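Local coordinates for protein polyketide synthase (Synechococcus sp., PDB 4GOX) that probably transfers a sulfo group from PAPS to a chain intermediate, activating it for hydrocarbon formation, as the sulfotransferase domain of an olefin synthase, at residues His20-Pro25 / Tyr115-Ala120; Gly49-Pro54 / Leu84-Asn89; Leu58-Thr63 / Pro130-Asp135; Glu62-Arg67 / Asn100-Ala105. One frame throughout, in Å; residues are numbered along the deposited sequence.

Contact 1 (His20-Pro25 / Tyr115-Ala120); sequences HKNPNP and YLQRQA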
loop_
_atom_site.group_PDB
_atom_site.type_symbol
_atom_site.label_atom_id
_atom_site.label_comp_id
_atom_site.label_asym_id
_atom_site.label_seq_id
_atom_site.Cartn_x
_atom_site.Cartn_y
_atom_site.Cartn_z
ATOM N N HIS A 20 -25.414 4.155 -2.145
ATOM C CA HIS A 20 -24.989 4.819 -0.920
ATOM C C HIS A 20 -23.501 4.551 -0.661
ATOM O O HIS A 20 -23.059 3.395 -0.701
ATOM C CB HIS A 20 -25.858 4.430 0.296
ATOM C CG HIS A 20 -26.351 3.009 0.318
ATOM N ND1 HIS A 20 -27.712 2.714 0.248
ATOM C CD2 HIS A 20 -25.659 1.849 0.441
ATOM C CE1 HIS A 20 -27.799 1.392 0.320
ATOM N NE2 HIS A 20 -26.591 0.828 0.436
ATOM N N LYS A 21 -22.727 5.628 -0.412
ATOM C CA LYS A 21 -21.293 5.525 -0.118
ATOM C C LYS A 21 -21.069 4.782 1.188
ATOM O O LYS A 21 -21.938 4.815 2.078
ATOM C CB LYS A 21 -20.644 6.911 -0.030
ATOM C CG LYS A 21 -20.291 7.495 -1.382
ATOM C CD LYS A 21 -19.836 8.933 -1.267
ATOM C CE LYS A 21 -18.378 9.047 -0.937
ATOM N NZ LYS A 21 -17.880 10.436 -1.098
ATOM N N ASN A 22 -19.908 4.100 1.298
ATOM C CA ASN A 22 -19.548 3.355 2.492
ATOM C C ASN A 22 -19.134 4.352 3.599
ATOM O O ASN A 22 -18.193 5.125 3.409
ATOM C CB ASN A 22 -18.467 2.325 2.182
ATOM C CG ASN A 22 -18.159 1.353 3.290
ATOM O OD1 ASN A 22 -18.392 1.595 4.475
ATOM N ND2 ASN A 22 -17.585 0.227 2.928
ATOM N N PRO A 23 -19.880 4.405 4.728
ATOM C CA PRO A 23 -19.523 5.363 5.787
ATOM C C PRO A 23 -18.453 4.843 6.756
ATOM O O PRO A 23 -17.912 5.624 7.544
ATOM C CB PRO A 23 -20.857 5.589 6.498
ATOM C CG PRO A 23 -21.585 4.272 6.351
ATOM C CD PRO A 23 -21.050 3.581 5.116
ATOM N N ASN A 24 -18.174 3.518 6.706
ATOM C CA ASN A 24 -17.234 2.817 7.577
ATOM C C ASN A 24 -15.780 3.171 7.301
ATOM O O ASN A 24 -15.374 3.224 6.139
ATOM C CB ASN A 24 -17.440 1.308 7.498
ATOM C CG ASN A 24 -18.782 0.864 8.042
ATOM O OD1 ASN A 24 -19.078 1.026 9.230
ATOM N ND2 ASN A 24 -19.627 0.309 7.181
ATOM N N PRO A 25 -14.974 3.397 8.364
ATOM C CA PRO A 25 -13.555 3.730 8.147
ATOM C C PRO A 25 -12.752 2.628 7.453
ATOM O O PRO A 25 -13.050 1.442 7.567
ATOM C CB PRO A 25 -13.038 4.049 9.553
ATOM C CG PRO A 25 -13.973 3.334 10.478
ATOM C CD PRO A 25 -15.310 3.365 9.806
ATOM N N TYR A 115 -17.577 -6.336 2.861
ATOM C CA TYR A 115 -17.444 -7.697 3.363
ATOM C C TYR A 115 -16.219 -7.798 4.270
ATOM O O TYR A 115 -16.333 -8.306 5.381
ATOM C CB TYR A 115 -17.286 -8.684 2.199
ATOM C CG TYR A 115 -17.261 -10.139 2.619
ATOM C CD1 TYR A 115 -18.444 -10.846 2.837
ATOM C CD2 TYR A 115 -16.054 -10.825 2.755
ATOM C CE1 TYR A 115 -18.428 -12.189 3.211
ATOM C CE2 TYR A 115 -16.025 -12.172 3.121
ATOM C CZ TYR A 115 -17.216 -12.848 3.353
ATOM O OH TYR A 115 -17.203 -14.176 3.688
ATOM N N LEU A 116 -15.049 -7.360 3.788
ATOM C CA LEU A 116 -13.818 -7.457 4.574
ATOM C C LEU A 116 -13.886 -6.608 5.853
ATOM O O LEU A 116 -13.450 -7.075 6.898
ATOM C CB LEU A 116 -12.567 -7.164 3.734
ATOM C CG LEU A 116 -12.255 -8.115 2.568
ATOM C CD1 LEU A 116 -11.184 -7.522 1.664
ATOM C CD2 LEU A 116 -11.797 -9.477 3.052
ATOM N N GLN A 117 -14.543 -5.419 5.786
ATOM C CA GLN A 117 -14.739 -4.519 6.928
ATOM C C GLN A 117 -15.571 -5.201 8.011
ATOM O O GLN A 117 -15.321 -4.998 9.206
ATOM C CB GLN A 117 -15.417 -3.218 6.498
ATOM C CG GLN A 117 -14.499 -2.236 5.771
ATOM C CD GLN A 117 -15.300 -1.078 5.249
ATOM O OE1 GLN A 117 -16.357 -1.259 4.626
ATOM N NE2 GLN A 117 -14.836 0.138 5.517
ATOM N N ARG A 118 -16.551 -6.015 7.578
ATOM C CA ARG A 118 -17.435 -6.796 8.414
ATOM C C ARG A 118 -16.646 -7.950 9.068
ATOM O O ARG A 118 -16.757 -8.140 10.275
ATOM C CB ARG A 118 -18.638 -7.316 7.581
ATOM C CG ARG A 118 -19.631 -8.197 8.365
ATOM C CD ARG A 118 -21.032 -8.170 7.774
ATOM N NE ARG A 118 -21.705 -6.901 8.073
ATOM C CZ ARG A 118 -22.904 -6.551 7.617
ATOM N NH1 ARG A 118 -23.590 -7.371 6.828
ATOM N NH2 ARG A 118 -23.424 -5.375 7.941
ATOM N N GLN A 119 -15.866 -8.708 8.274
ATOM C CA GLN A 119 -15.067 -9.844 8.744
ATOM C C GLN A 119 -13.894 -9.413 9.638
ATOM O O GLN A 119 -13.416 -10.215 10.440
ATOM C CB GLN A 119 -14.574 -10.690 7.560
ATOM C CG GLN A 119 -15.692 -11.293 6.717
ATOM C CD GLN A 119 -16.680 -12.105 7.526
ATOM O OE1 GLN A 119 -16.306 -12.976 8.321
ATOM N NE2 GLN A 119 -17.967 -11.847 7.324
ATOM N N ALA A 120 -13.442 -8.146 9.507
ATOM C CA ALA A 120 -12.369 -7.574 10.331
ATOM C C ALA A 120 -12.933 -7.181 11.698
ATOM O O ALA A 120 -12.165 -6.906 12.617
ATOM C CB ALA A 120 -11.766 -6.350 9.646
#
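Q117, on helix 109-119, brings both ends of its amide to the loop that leads into strand 26-30, a small example of one amide using both its donor and its acceptor. The tight part lies at OE1, which takes N22 ND2 at 2.6 Å with an N-H...O angle of 157°. The two amide planes stand 68° apart. N22 reaches the helix because its CG lies anti to the backbone N (chi1 -171°), and its other amide atom closes an Asx turn: OD1 accepts N24 N at 3.0 Å and, from the opposite face of its plane, N24 ND2 at 3.2 Å. The looser side faces solvent around N24 and P25. There Q117 NE2 donates to P25 O at 3.0 Å, from well above that carbonyl plane, and weakly to N24 O. Replacing N22 by an alanine would probably leave Q117 OE1 without this donor and undo the Asx turn, setting the side-chain amide of N24 free to turn. Oxygen and nitrogen of Q117 are thus told apart by their partners: a flipped amide would set NH2 against NH2 at N22 and oxygen against oxygen at P25.

Contact 2 (Gly49-Pro54 / Leu84-Asn89); sequences GLYSPP and LMDLEN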
loop_
_atom_site.group_PDB
_atom_site.type_symbol
_atom_site.label_atom_id
_atom_site.label_comp_id
_atom_site.label_asym_id
_atom_site.label_seq_id
_atom_site.Cartn_x
_atom_site.Cartn_y
_atom_site.Cartn_z
ATOM N N GLY A 49 -5.889 -3.819 16.822
ATOM C CA GLY A 49 -7.011 -2.994 16.385
ATOM C C GLY A 49 -7.024 -2.676 14.907
ATOM O O GLY A 49 -7.848 -1.877 14.458
ATOM N N LEU A 50 -6.094 -3.284 14.146
ATOM C CA LEU A 50 -5.955 -3.068 12.703
ATOM C C LEU A 50 -5.902 -4.405 12.009
ATOM O O LEU A 50 -5.490 -5.403 12.603
ATOM C CB LEU A 50 -4.646 -2.282 12.360
ATOM C CG LEU A 50 -4.326 -0.994 13.128
ATOM C CD1 LEU A 50 -2.962 -0.458 12.735
ATOM C CD2 LEU A 50 -5.347 0.087 12.855
ATOM N N TYR A 51 -6.325 -4.430 10.759
ATOM C CA TYR A 51 -6.213 -5.617 9.937
ATOM C C TYR A 51 -5.454 -5.180 8.677
ATOM O O TYR A 51 -5.994 -4.434 7.852
ATOM C CB TYR A 51 -7.579 -6.255 9.626
ATOM C CG TYR A 51 -7.372 -7.579 8.939
ATOM C CD1 TYR A 51 -6.718 -8.624 9.586
ATOM C CD2 TYR A 51 -7.739 -7.761 7.611
ATOM C CE1 TYR A 51 -6.443 -9.818 8.933
ATOM C CE2 TYR A 51 -7.474 -8.957 6.948
ATOM C CZ TYR A 51 -6.840 -9.991 7.623
ATOM O OH TYR A 51 -6.566 -11.188 7.013
ATOM N N SER A 52 -4.183 -5.622 8.562
ATOM C CA SER A 52 -3.249 -5.242 7.507
ATOM C C SER A 52 -2.781 -6.461 6.701
ATOM O O SER A 52 -1.660 -6.947 6.899
ATOM C CB SER A 52 -2.074 -4.499 8.131
ATOM O OG SER A 52 -1.345 -3.766 7.164
ATOM N N PRO A 53 -3.610 -6.979 5.775
ATOM C CA PRO A 53 -3.205 -8.189 5.048
ATOM C C PRO A 53 -2.244 -7.932 3.895
ATOM O O PRO A 53 -2.040 -6.771 3.548
ATOM C CB PRO A 53 -4.553 -8.722 4.517
ATOM C CG PRO A 53 -5.363 -7.491 4.293
ATOM C CD PRO A 53 -4.980 -6.550 5.393
ATOM N N PRO A 54 -1.723 -8.990 3.210
ATOM C CA PRO A 54 -0.946 -8.748 1.978
ATOM C C PRO A 54 -1.874 -8.177 0.886
ATOM O O PRO A 54 -3.094 -8.285 1.008
ATOM C CB PRO A 54 -0.436 -10.140 1.595
ATOM C CG PRO A 54 -1.314 -11.096 2.289
ATOM C CD PRO A 54 -1.875 -10.438 3.488
ATOM N N LEU A 84 -8.935 -13.846 3.486
ATOM C CA LEU A 84 -10.126 -14.675 3.711
ATOM C C LEU A 84 -9.809 -15.918 4.565
ATOM O O LEU A 84 -10.557 -16.236 5.496
ATOM C CB LEU A 84 -10.687 -15.119 2.361
ATOM C CG LEU A 84 -11.314 -14.058 1.466
ATOM C CD1 LEU A 84 -11.595 -14.653 0.098
ATOM C CD2 LEU A 84 -12.589 -13.482 2.107
ATOM N N MET A 85 -8.694 -16.608 4.229
ATOM C CA MET A 85 -8.171 -17.746 4.957
ATOM C C MET A 85 -8.010 -17.315 6.427
ATOM O O MET A 85 -8.670 -17.889 7.287
ATOM C CB MET A 85 -6.805 -18.148 4.386
ATOM C CG MET A 85 -6.874 -18.972 3.143
ATOM S SD MET A 85 -5.220 -19.422 2.566
ATOM C CE MET A 85 -4.478 -20.056 4.056
ATOM N N ASP A 86 -7.207 -16.245 6.696
ATOM C CA ASP A 86 -6.965 -15.704 8.033
ATOM C C ASP A 86 -8.238 -15.227 8.749
ATOM O O ASP A 86 -8.469 -15.646 9.887
ATOM C CB ASP A 86 -5.909 -14.583 8.000
ATOM C CG ASP A 86 -5.593 -14.018 9.371
ATOM O OD1 ASP A 86 -4.956 -14.735 10.179
ATOM O OD2 ASP A 86 -6.052 -12.899 9.668
ATOM N N LEU A 87 -9.061 -14.369 8.102
ATOM C CA LEU A 87 -10.281 -13.852 8.736
ATOM C C LEU A 87 -11.337 -14.922 9.047
ATOM O O LEU A 87 -12.098 -14.769 10.013
ATOM C CB LEU A 87 -10.937 -12.736 7.902
ATOM C CG LEU A 87 -10.196 -11.390 7.793
ATOM C CD1 LEU A 87 -10.750 -10.579 6.640
ATOM C CD2 LEU A 87 -10.270 -10.589 9.106
ATOM N N GLU A 88 -11.417 -15.975 8.215
ATOM C CA GLU A 88 -12.480 -16.978 8.357
ATOM C C GLU A 88 -12.077 -18.415 8.672
ATOM O O GLU A 88 -12.970 -19.262 8.769
ATOM C CB GLU A 88 -13.409 -16.920 7.141
ATOM C CG GLU A 88 -14.236 -15.651 7.099
ATOM C CD GLU A 88 -15.000 -15.409 5.813
ATOM O OE1 GLU A 88 -14.675 -16.037 4.778
ATOM O OE2 GLU A 88 -15.922 -14.565 5.840
ATOM N N ASN A 89 -10.759 -18.683 8.889
ATOM C CA ASN A 89 -10.173 -20.002 9.203
ATOM C C ASN A 89 -10.430 -20.992 8.059
ATOM O O ASN A 89 -10.911 -22.119 8.278
ATOM C CB ASN A 89 -10.655 -20.545 10.565
ATOM C CG ASN A 89 -10.249 -19.709 11.751
ATOM O OD1 ASN A 89 -9.265 -20.002 12.440
ATOM N ND2 ASN A 89 -11.031 -18.676 12.044
#
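Y51 lays one face of its phenol ring against the isobutyl group of L87, joining the outermost strand 50-51 of the parallel sheet to the last turns of helix 79-88 in this sulfotransferase, a member of the P-loop NTPase clan. The contact is a textbook CH-pi arrangement: L87 CD2 sits 3.7 Å from the ring centroid, only 8° off the ring normal, and hence almost exactly over the centre. The other branch is placed further out, with L87 CD1 3.7 Å from Y51 CE2, while L87 CG approaches Y51 CZ at 3.6 Å. The leucine therefore spans the ring from its centre to its hydroxyl end.

D86, one residue earlier on the helix, uses the same ring differently. Its carboxylate is nearly coplanar with the phenol, the planes being 4° apart, and meets the ring's edge instead of its face. Having CG anti to the backbone N (chi1 -178°) sends this carboxylate toward the strand, so that consecutive helix residues serve a face and an edge of one tyrosine. The edge hydrogens of an aromatic ring carry slight positive charge, which is likely to favour the carboxylate there. L248 touches both Y51 and D86, and R123 lies against Y51 and L87, while the strand itself is tied through backbone bonds of Y51 to L124 and I126 in neighbouring strand 124-129. At the edge, D86 OD2 stands 3.2 Å from Y51 CE1.

Contact 3 (Leu58-Thr63 / Pro130-Asp135); sequences LLPFET and PSYGSD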
loop_
_atom_site.group_PDB
_atom_site.type_symbol
_atom_site.label_atom_id
_atom_site.label_comp_id
_atom_site.label_asym_id
_atom_site.label_seq_id
_atom_site.Cartn_x
_atom_site.Cartn_y
_atom_site.Cartn_z
ATOM N N LEU A 58 -7.789 -4.580 -5.041
ATOM C CA LEU A 58 -9.231 -4.448 -5.333
ATOM C C LEU A 58 -9.612 -3.116 -6.017
ATOM O O LEU A 58 -10.395 -3.111 -6.960
ATOM C CB LEU A 58 -10.010 -4.545 -4.012
ATOM C CG LEU A 58 -10.039 -5.929 -3.319
ATOM C CD1 LEU A 58 -10.576 -5.807 -1.881
ATOM C CD2 LEU A 58 -10.886 -6.909 -4.139
ATOM N N LEU A 59 -9.070 -1.992 -5.529
ATOM C CA LEU A 59 -9.389 -0.642 -6.018
ATOM C C LEU A 59 -9.378 -0.403 -7.542
ATOM O O LEU A 59 -10.289 0.291 -7.993
ATOM C CB LEU A 59 -8.594 0.407 -5.230
ATOM C CG LEU A 59 -9.141 1.842 -5.177
ATOM C CD1 LEU A 59 -10.476 1.892 -4.425
ATOM C CD2 LEU A 59 -8.164 2.743 -4.453
ATOM N N PRO A 60 -8.451 -0.985 -8.375
ATOM C CA PRO A 60 -8.475 -0.701 -9.831
ATOM C C PRO A 60 -9.652 -1.244 -10.621
ATOM O O PRO A 60 -9.759 -0.960 -11.815
ATOM C CB PRO A 60 -7.215 -1.409 -10.342
ATOM C CG PRO A 60 -6.344 -1.608 -9.158
ATOM C CD PRO A 60 -7.269 -1.801 -8.025
ATOM N N PHE A 61 -10.504 -2.059 -9.991
ATOM C CA PHE A 61 -11.576 -2.780 -10.694
ATOM C C PHE A 61 -12.953 -2.420 -10.218
ATOM O O PHE A 61 -13.139 -2.058 -9.065
ATOM C CB PHE A 61 -11.346 -4.292 -10.492
ATOM C CG PHE A 61 -9.903 -4.682 -10.738
ATOM C CD1 PHE A 61 -9.383 -4.711 -12.037
ATOM C CD2 PHE A 61 -9.050 -4.955 -9.678
ATOM C CE1 PHE A 61 -8.045 -5.057 -12.265
ATOM C CE2 PHE A 61 -7.704 -5.268 -9.905
ATOM C CZ PHE A 61 -7.213 -5.321 -11.201
ATOM N N GLU A 62 -13.915 -2.534 -11.107
ATOM C CA GLU A 62 -15.312 -2.252 -10.844
ATOM C C GLU A 62 -15.956 -3.456 -10.114
ATOM O O GLU A 62 -16.547 -3.294 -9.040
ATOM C CB GLU A 62 -16.006 -1.941 -12.195
ATOM C CG GLU A 62 -17.420 -1.440 -12.084
ATOM C CD GLU A 62 -17.537 -0.135 -11.340
ATOM O OE1 GLU A 62 -17.285 0.928 -11.951
ATOM O OE2 GLU A 62 -17.892 -0.176 -10.141
ATOM N N THR A 63 -15.814 -4.653 -10.699
ATOM C CA THR A 63 -16.357 -5.918 -10.200
ATOM C C THR A 63 -15.254 -6.982 -10.188
ATOM O O THR A 63 -14.244 -6.855 -10.902
ATOM C CB THR A 63 -17.479 -6.454 -11.127
ATOM O OG1 THR A 63 -16.879 -7.038 -12.286
ATOM C CG2 THR A 63 -18.536 -5.399 -11.499
ATOM N N PRO A 130 1.401 -0.675 -3.626
ATOM C CA PRO A 130 2.451 0.138 -4.283
ATOM C C PRO A 130 2.122 0.456 -5.758
ATOM O O PRO A 130 2.979 0.924 -6.500
ATOM C CB PRO A 130 3.691 -0.760 -4.200
ATOM C CG PRO A 130 3.139 -2.189 -4.147
ATOM C CD PRO A 130 1.668 -2.130 -3.749
ATOM N N SER A 131 0.900 0.158 -6.204
ATOM C CA SER A 131 0.525 0.389 -7.593
ATOM C C SER A 131 -0.745 1.235 -7.746
ATOM O O SER A 131 -0.845 1.876 -8.765
ATOM C CB SER A 131 0.399 -0.947 -8.346
ATOM O OG SER A 131 -0.715 -1.670 -7.887
ATOM N N TYR A 132 -1.657 1.321 -6.723
ATOM C CA TYR A 132 -2.872 2.164 -6.885
ATOM C C TYR A 132 -2.514 3.610 -7.291
ATOM O O TYR A 132 -3.179 4.160 -8.157
ATOM C CB TYR A 132 -3.756 2.234 -5.623
ATOM C CG TYR A 132 -4.438 0.977 -5.102
ATOM C CD1 TYR A 132 -4.527 -0.177 -5.881
ATOM C CD2 TYR A 132 -5.044 0.966 -3.852
ATOM C CE1 TYR A 132 -5.125 -1.342 -5.381
ATOM C CE2 TYR A 132 -5.650 -0.186 -3.343
ATOM C CZ TYR A 132 -5.689 -1.336 -4.111
ATOM O OH TYR A 132 -6.331 -2.438 -3.596
ATOM N N GLY A 133 -1.462 4.178 -6.706
ATOM C CA GLY A 133 -1.025 5.562 -7.000
ATOM C C GLY A 133 -0.454 5.828 -8.375
ATOM O O GLY A 133 -0.326 6.990 -8.771
ATOM N N SER A 134 -0.147 4.764 -9.158
ATOM C CA SER A 134 0.372 4.913 -10.532
ATOM C C SER A 134 -0.647 5.489 -11.513
ATOM O O SER A 134 -0.280 5.940 -12.590
ATOM C CB SER A 134 0.892 3.575 -11.052
ATOM O OG SER A 134 2.038 3.213 -10.295
ATOM N N ASP A 135 -1.926 5.487 -11.130
ATOM C CA ASP A 135 -3.034 5.961 -11.953
ATOM C C ASP A 135 -4.022 6.678 -11.045
ATOM O O ASP A 135 -4.691 6.060 -10.207
ATOM C CB ASP A 135 -3.724 4.751 -12.622
ATOM C CG ASP A 135 -4.821 5.061 -13.628
ATOM O OD1 ASP A 135 -5.196 6.256 -13.763
ATOM O OD2 ASP A 135 -5.277 4.122 -14.303
#
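L59 and Y132 cross at about a right angle, and L59 CB lies over one face of the phenol ring, offset toward its rim, in a CH-pi contact 3.6 Å from the ring centroid and 16° off the normal. L59 CD2 extends along the ring to 3.6 Å from Y132 CD2. P60 also crosses the tyrosine almost perpendicularly, bringing CD to 3.4 Å from Y132 CE1. With CG beside the backbone N (chi1 -64°), Y132 stretches from the loop after strand 124-129 into the type I turn of L58-F61. Its hydroxyl ends among backbone amides: OH accepts L58 N at 3.0 Å and, weakly, L59 N at 3.4 Å. The same oxygen is hydrogen-bonded to D127 OD1, and I138 and L139 of helix 136-145 pack on the side chain. The side chain of Y132 lies about 12 Å from the bound adenosine-3'-5'-diphosphate. A phenylalanine in place of Y132 could keep the ring contacts but would probably leave the L58 amide and D127 without their shared buried partner. One phenol thus serves two chemistries: its carbon face packs on the turn, while its oxygen joins backbone N-H groups to a carboxylate.

Contact 4 (Glu62-Arg67 / Asn100-Ala105); sequences ETMGDR and NQWVKA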
loop_
_atom_site.group_PDB
_atom_site.type_symbol
_atom_site.label_atom_id
_atom_site.label_comp_id
_atom_site.label_asym_id
_atom_site.label_seq_id
_atom_site.Cartn_x
_atom_site.Cartn_y
_atom_site.Cartn_z
ATOM N N GLU A 62 -13.915 -2.534 -11.107
ATOM C CA GLU A 62 -15.312 -2.252 -10.844
ATOM C C GLU A 62 -15.956 -3.456 -10.114
ATOM O O GLU A 62 -16.547 -3.294 -9.040
ATOM C CB GLU A 62 -16.006 -1.941 -12.195
ATOM C CG GLU A 62 -17.420 -1.440 -12.084
ATOM C CD GLU A 62 -17.537 -0.135 -11.340
ATOM O OE1 GLU A 62 -17.285 0.928 -11.951
ATOM O OE2 GLU A 62 -17.892 -0.176 -10.141
ATOM N N THR A 63 -15.814 -4.653 -10.699
ATOM C CA THR A 63 -16.357 -5.918 -10.200
ATOM C C THR A 63 -15.254 -6.982 -10.188
ATOM O O THR A 63 -14.244 -6.855 -10.902
ATOM C CB THR A 63 -17.479 -6.454 -11.127
ATOM O OG1 THR A 63 -16.879 -7.038 -12.286
ATOM C CG2 THR A 63 -18.536 -5.399 -11.499
ATOM N N MET A 64 -15.523 -8.098 -9.471
ATOM C CA MET A 64 -14.626 -9.254 -9.389
ATOM C C MET A 64 -14.430 -9.925 -10.755
ATOM O O MET A 64 -13.430 -10.606 -10.970
ATOM C CB MET A 64 -15.117 -10.250 -8.319
ATOM C CG MET A 64 -15.026 -9.691 -6.922
ATOM S SD MET A 64 -13.350 -9.310 -6.359
ATOM C CE MET A 64 -12.625 -10.920 -6.342
ATOM N N GLY A 65 -15.348 -9.663 -11.673
ATOM C CA GLY A 65 -15.277 -10.136 -13.054
ATOM C C GLY A 65 -14.194 -9.401 -13.826
ATOM O O GLY A 65 -13.350 -10.036 -14.465
ATOM N N ASP A 66 -14.170 -8.053 -13.732
ATOM C CA ASP A 66 -13.128 -7.224 -14.379
ATOM C C ASP A 66 -11.774 -7.596 -13.813
ATOM O O ASP A 66 -10.805 -7.741 -14.566
ATOM C CB ASP A 66 -13.341 -5.719 -14.122
ATOM C CG ASP A 66 -14.710 -5.212 -14.483
ATOM O OD1 ASP A 66 -15.153 -5.467 -15.610
ATOM O OD2 ASP A 66 -15.340 -4.571 -13.635
ATOM N N ARG A 67 -11.726 -7.750 -12.478
ATOM C CA ARG A 67 -10.531 -8.103 -11.721
ATOM C C ARG A 67 -9.998 -9.423 -12.244
ATOM O O ARG A 67 -8.835 -9.482 -12.634
ATOM C CB ARG A 67 -10.848 -8.146 -10.216
ATOM C CG ARG A 67 -9.655 -8.443 -9.328
ATOM C CD ARG A 67 -9.999 -8.124 -7.880
ATOM N NE ARG A 67 -8.882 -8.344 -6.961
ATOM C CZ ARG A 67 -8.535 -9.535 -6.478
ATOM N NH1 ARG A 67 -9.190 -10.628 -6.847
ATOM N NH2 ARG A 67 -7.532 -9.640 -5.620
ATOM N N ASN A 100 -13.761 -17.444 -6.623
ATOM C CA ASN A 100 -14.358 -17.965 -7.865
ATOM C C ASN A 100 -15.864 -17.726 -7.943
ATOM O O ASN A 100 -16.402 -17.487 -9.029
ATOM C CB ASN A 100 -14.019 -19.450 -8.064
ATOM C CG ASN A 100 -12.563 -19.733 -8.410
ATOM O OD1 ASN A 100 -11.703 -18.839 -8.476
ATOM N ND2 ASN A 100 -12.250 -21.000 -8.645
ATOM N N GLN A 101 -16.526 -17.748 -6.787
ATOM C CA GLN A 101 -17.958 -17.505 -6.670
ATOM C C GLN A 101 -18.279 -16.018 -6.807
ATOM O O GLN A 101 -19.269 -15.647 -7.442
ATOM C CB GLN A 101 -18.507 -18.133 -5.380
ATOM C CG GLN A 101 -19.090 -19.557 -5.576
ATOM C CD GLN A 101 -18.410 -20.429 -6.636
ATOM O OE1 GLN A 101 -18.857 -20.519 -7.792
ATOM N NE2 GLN A 101 -17.323 -21.101 -6.265
ATOM N N TRP A 102 -17.405 -15.157 -6.251
ATOM C CA TRP A 102 -17.559 -13.710 -6.373
ATOM C C TRP A 102 -17.361 -13.304 -7.823
ATOM O O TRP A 102 -18.131 -12.490 -8.339
ATOM C CB TRP A 102 -16.543 -13.004 -5.494
ATOM C CG TRP A 102 -16.939 -12.896 -4.057
ATOM C CD1 TRP A 102 -18.197 -12.707 -3.558
ATOM C CD2 TRP A 102 -16.039 -12.739 -2.957
ATOM N NE1 TRP A 102 -18.139 -12.503 -2.197
ATOM C CE2 TRP A 102 -16.822 -12.509 -1.803
ATOM C CE3 TRP A 102 -14.635 -12.743 -2.840
ATOM C CZ2 TRP A 102 -16.254 -12.334 -0.541
ATOM C CZ3 TRP A 102 -14.070 -12.564 -1.587
ATOM C CH2 TRP A 102 -14.875 -12.364 -0.456
ATOM N N VAL A 103 -16.361 -13.935 -8.485
ATOM C CA VAL A 103 -16.012 -13.757 -9.894
ATOM C C VAL A 103 -17.211 -14.090 -10.781
ATOM O O VAL A 103 -17.602 -13.262 -11.614
ATOM C CB VAL A 103 -14.723 -14.548 -10.270
ATOM C CG1 VAL A 103 -14.581 -14.713 -11.781
ATOM C CG2 VAL A 103 -13.477 -13.874 -9.689
ATOM N N LYS A 104 -17.820 -15.287 -10.569
ATOM C CA LYS A 104 -18.986 -15.759 -11.317
ATOM C C LYS A 104 -20.181 -14.841 -11.120
ATOM O O LYS A 104 -20.900 -14.570 -12.081
ATOM C CB LYS A 104 -19.342 -17.199 -10.916
ATOM C CG LYS A 104 -18.554 -18.250 -11.686
ATOM C CD LYS A 104 -18.770 -19.646 -11.102
ATOM C CE LYS A 104 -18.480 -20.748 -12.092
ATOM N NZ LYS A 104 -19.629 -20.988 -13.007
ATOM N N ALA A 105 -20.379 -14.346 -9.887
ATOM C CA ALA A 105 -21.482 -13.443 -9.548
ATOM C C ALA A 105 -21.207 -11.972 -9.979
ATOM O O ALA A 105 -22.093 -11.117 -9.812
ATOM C CB ALA A 105 -21.762 -13.514 -8.051
#
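The indole of W102 is approached obliquely by M64 CE, while Y115 of helix 109-119 pairs with it edge-to-face and L80 and L84 of helix 79-88 touch the same side chain. The closer meeting with M64 takes place at the base of the tryptophan: M64 CG lies 3.9 Å from W102 CB, the two side chains running side by side in the same direction. M64 is bent at both chi2 and chi3 (-63° and -64°), which curls its methyl back toward the indole.

Next to this pair the backbones come close, M64 CA being 4.7 Å from V103 CA. V103 sets its CG2 branch 3.5 Å from M64 O, and G65 CA passes 4.2 Å from V103 O. T63 caps the helix start: its OG1 accepts D66 N at 3.2 Å and, weakly, G65 N. In return D66 OD2 receives T63 N at 3.0 Å on its anti side. W102 O, near M64 CB, is hydrogen-bonded to T107 OG1, and T107 also bonds through its backbone to M64, tying the following loop to both helices. The whole is characteristic of a helix start closed by a capping box, that of helix 64-71, packed through apolar and backbone atoms against the final turn of another, helix 92-104.

In the fold
Strand 50-51 of the parallel sheet takes part in contact 2, the loops after it and after strand 124-129 form contact 3, and helices 64-71, 79-88, 92-104 and 109-119 supply much of the rest; the centres lie 14 to 20 Å apart. Contact 1 opens first along the chain and spans both segments of contacts 2 and 4; contact 3 starts within that span and closes last, at 130-135. Contacts 3 and 4 share E62 and T63. Y115, L84 and W102 link contacts 1, 2 and 4, whereas L58 joins contact 3 to L116 and M64. Between strands 50-51 and 124-129 the chain runs through four helices, which these contacts hold to one another and to the loops at the strand ends.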